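Local coordinates for NBS-LRR class disease resistance protein (PDB 6FU9) that probably acts as an intracellular rice immune receptor, its small heavy-metal-associated (HMA)-like domain recognising effectors of a fungal pathogen, at residues 21-29 with 61-69. Numbering follows the deposited sequence.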
loop_
_atom_site.group_PDB
_atom_site.type_symbol
_atom_site.label_atom_id
_atom_site.label_comp_id
_atom_site.label_asym_id
_atom_site.label_seq_id
_atom_site.Cartn_x
_atom_site.Cartn_y
_atom_site.Cartn_z
ATOM N N ARG A 21 -3.894 3.883 -16.162
ATOM C CA ARG A 21 -4.329 4.269 -14.833
ATOM C C ARG A 21 -5.841 4.440 -14.806
ATOM O O ARG A 21 -6.484 3.919 -13.881
ATOM C CB ARG A 21 -3.619 5.535 -14.317
ATOM C CG ARG A 21 -2.155 5.293 -14.034
ATOM C CD ARG A 21 -1.483 6.520 -13.409
ATOM N NE ARG A 21 -0.069 6.256 -13.276
ATOM C CZ ARG A 21 0.903 6.647 -14.064
ATOM N NH1 ARG A 21 0.698 7.455 -15.099
ATOM N NH2 ARG A 21 2.119 6.223 -13.784
ATOM N N THR A 22 -6.377 5.128 -15.822
ATOM C CA THR A 22 -7.829 5.372 -15.904
ATOM C C THR A 22 -8.603 4.069 -16.046
ATOM O O THR A 22 -9.627 3.883 -15.395
ATOM C CB THR A 22 -8.166 6.388 -16.998
ATOM O OG1 THR A 22 -7.614 7.642 -16.577
ATOM C CG2 THR A 22 -9.706 6.444 -17.148
ATOM N N LYS A 23 -8.117 3.173 -16.875
ATOM C CA LYS A 23 -8.736 1.864 -17.029
ATOM C C LYS A 23 -8.719 1.026 -15.735
ATOM O O LYS A 23 -9.709 0.398 -15.397
ATOM C CB LYS A 23 -7.990 1.091 -18.064
ATOM C CG LYS A 23 -8.670 -0.208 -18.456
ATOM C CD LYS A 23 -8.474 -0.542 -19.926
ATOM C CE LYS A 23 -7.030 -0.425 -20.405
ATOM N NZ LYS A 23 -7.049 -0.607 -21.874
ATOM N N ALA A 24 -7.609 1.061 -15.035
ATOM C CA ALA A 24 -7.479 0.379 -13.776
ATOM C C ALA A 24 -8.459 0.982 -12.798
ATOM O O ALA A 24 -9.178 0.220 -12.112
ATOM C CB ALA A 24 -6.072 0.503 -13.278
ATOM N N MET A 25 -8.558 2.309 -12.711
ATOM C CA MET A 25 -9.444 2.868 -11.711
ATOM C C MET A 25 -10.907 2.538 -12.061
ATOM O O MET A 25 -11.703 2.244 -11.162
ATOM C CB MET A 25 -9.143 4.361 -11.360
ATOM C CG MET A 25 -8.006 4.721 -10.223
ATOM S SD MET A 25 -7.917 6.446 -10.106
ATOM C CE MET A 25 -7.521 6.977 -11.783
ATOM N N SER A 26 -11.275 2.562 -13.337
ATOM C CA SER A 26 -12.619 2.253 -13.745
ATOM C C SER A 26 -12.995 0.786 -13.450
ATOM O O SER A 26 -14.089 0.493 -12.966
ATOM C CB SER A 26 -12.770 2.561 -15.228
ATOM O OG SER A 26 -14.108 2.399 -15.564
ATOM N N LEU A 27 -12.097 -0.109 -13.794
ATOM C CA LEU A 27 -12.310 -1.540 -13.532
ATOM C C LEU A 27 -12.470 -1.802 -12.041
ATOM O O LEU A 27 -13.418 -2.473 -11.631
ATOM C CB LEU A 27 -11.156 -2.347 -14.098
ATOM C CG LEU A 27 -11.226 -3.862 -14.024
ATOM C CD1 LEU A 27 -10.217 -4.380 -15.067
ATOM C CD2 LEU A 27 -10.870 -4.374 -12.690
ATOM N N VAL A 28 -11.609 -1.229 -11.243
ATOM C CA VAL A 28 -11.705 -1.434 -9.808
ATOM C C VAL A 28 -12.950 -0.842 -9.254
ATOM O O VAL A 28 -13.667 -1.489 -8.441
ATOM C CB VAL A 28 -10.434 -0.908 -9.106
ATOM C CG1 VAL A 28 -10.561 -1.056 -7.590
ATOM C CG2 VAL A 28 -9.204 -1.614 -9.554
ATOM N N ALA A 29 -13.309 0.368 -9.637
ATOM C CA ALA A 29 -14.508 1.002 -9.137
ATOM C C ALA A 29 -15.799 0.250 -9.497
ATOM O O ALA A 29 -16.800 0.394 -8.807
ATOM C CB ALA A 29 -14.541 2.460 -9.569
ATOM N N SER A 61 -7.236 -11.160 -11.320
ATOM C CA SER A 61 -7.357 -11.774 -12.616
ATOM C C SER A 61 -7.834 -10.776 -13.668
ATOM O O SER A 61 -7.285 -10.694 -14.804
ATOM C CB SER A 61 -8.295 -13.014 -12.502
ATOM O OG SER A 61 -8.552 -13.529 -13.758
ATOM N N ALA A 62 -8.850 -9.999 -13.309
ATOM C CA ALA A 62 -9.403 -9.026 -14.238
ATOM C C ALA A 62 -8.348 -7.968 -14.561
ATOM O O ALA A 62 -8.181 -7.589 -15.735
ATOM C CB ALA A 62 -10.660 -8.389 -13.650
ATOM N N LEU A 63 -7.611 -7.524 -13.552
ATOM C CA LEU A 63 -6.541 -6.527 -13.799
ATOM C C LEU A 63 -5.487 -7.067 -14.705
ATOM O O LEU A 63 -4.987 -6.327 -15.623
ATOM C CB LEU A 63 -5.933 -6.069 -12.451
ATOM C CG LEU A 63 -6.824 -5.171 -11.622
ATOM C CD1 LEU A 63 -6.336 -5.080 -10.191
ATOM C CD2 LEU A 63 -6.959 -3.792 -12.199
ATOM N N ARG A 64 -5.113 -8.329 -14.568
ATOM C CA ARG A 64 -4.107 -8.934 -15.416
ATOM C C ARG A 64 -4.585 -9.032 -16.857
ATOM O O ARG A 64 -3.759 -8.927 -17.762
ATOM C CB ARG A 64 -3.751 -10.312 -14.815
ATOM C CG ARG A 64 -2.873 -10.167 -13.603
ATOM C CD ARG A 64 -2.663 -11.472 -12.887
ATOM N NE ARG A 64 -1.797 -11.252 -11.725
ATOM C CZ ARG A 64 -1.683 -12.090 -10.678
ATOM N NH1 ARG A 64 -2.491 -13.146 -10.555
ATOM N NH2 ARG A 64 -0.844 -11.810 -9.708
ATOM N N LYS A 65 -5.875 -9.256 -17.087
ATOM C CA LYS A 65 -6.406 -9.374 -18.454
ATOM C C LYS A 65 -6.549 -8.037 -19.137
ATOM O O LYS A 65 -6.338 -7.952 -20.347
ATOM C CB LYS A 65 -7.771 -10.104 -18.444
ATOM C CG LYS A 65 -7.628 -11.591 -18.123
ATOM C CD LYS A 65 -8.919 -12.411 -18.254
ATOM C CE LYS A 65 -9.928 -12.045 -17.228
ATOM N NZ LYS A 65 -11.045 -13.028 -17.320
ATOM N N LYS A 66 -6.850 -6.982 -18.369
ATOM C CA LYS A 66 -7.267 -5.727 -18.959
ATOM C C LYS A 66 -6.300 -4.590 -18.762
ATOM O O LYS A 66 -6.339 -3.610 -19.542
ATOM C CB LYS A 66 -8.649 -5.363 -18.402
ATOM C CG LYS A 66 -9.727 -6.387 -18.722
ATOM C CD LYS A 66 -10.998 -6.118 -17.933
ATOM C CE LYS A 66 -12.170 -6.918 -18.466
ATOM N NZ LYS A 66 -12.615 -6.390 -19.787
ATOM N N VAL A 67 -5.465 -4.617 -17.752
ATOM C CA VAL A 67 -4.613 -3.459 -17.417
ATOM C C VAL A 67 -3.148 -3.749 -17.500
ATOM O O VAL A 67 -2.429 -2.956 -18.115
ATOM C CB VAL A 67 -4.954 -2.933 -16.002
ATOM C CG1 VAL A 67 -4.027 -1.787 -15.589
ATOM C CG2 VAL A 67 -6.428 -2.528 -15.895
ATOM N N GLY A 68 -2.652 -4.832 -16.908
ATOM C CA GLY A 68 -1.220 -5.109 -16.931
ATOM C C GLY A 68 -0.872 -6.133 -15.890
ATOM O O GLY A 68 -1.791 -6.643 -15.226
ATOM N N PRO A 69 0.408 -6.399 -15.690
ATOM C CA PRO A 69 0.845 -7.503 -14.850
ATOM C C PRO A 69 0.763 -7.208 -13.337
ATOM O O PRO A 69 1.756 -7.031 -12.622
ATOM C CB PRO A 69 2.268 -7.725 -15.289
ATOM C CG PRO A 69 2.707 -6.463 -15.849
ATOM C CD PRO A 69 1.521 -5.838 -16.460
#
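L27 reaches from helix 18-29 between A62, L63 and K66 of helix 56-66; with CG anti to the backbone N (chi1 -176°), its chain extends across and sets both methyls against that helix. L27 CD2 meets L63 CD2 at 4.0 Å and the small CB of A62, while L27 CD1 lies 3.4 Å from K66 CD, tighter than usual for two carbons. Lysine suits this border because its methylenes cover the leucine while its amino end leads away. L63 crosses L27 at a slant, and L63 CD2 also meets V28 CG2 at 4.1 Å; V28 in turn packs on V34 and V37 of strand 34-40. The helical segments 21-29 and 61-66 run in roughly opposite directions (149°), their axes approaching to 10.6 Å; both helices lie on one face of the four-stranded antiparallel sheet, the βαββαβ ferredoxin-like arrangement of HMA domains. A24 lets V67 come close: V67 CG2 is 3.7 Å from A24 CA. K23 slides past V67 in the opposite direction, its flexible chain bent so that K23 CE, 3.4 Å from K66 O, approaches nearer than the amine. Beyond V67, G68 takes an extended, positive-phi conformation that glycine tolerates, where a beta carbon would collide with P69 CD.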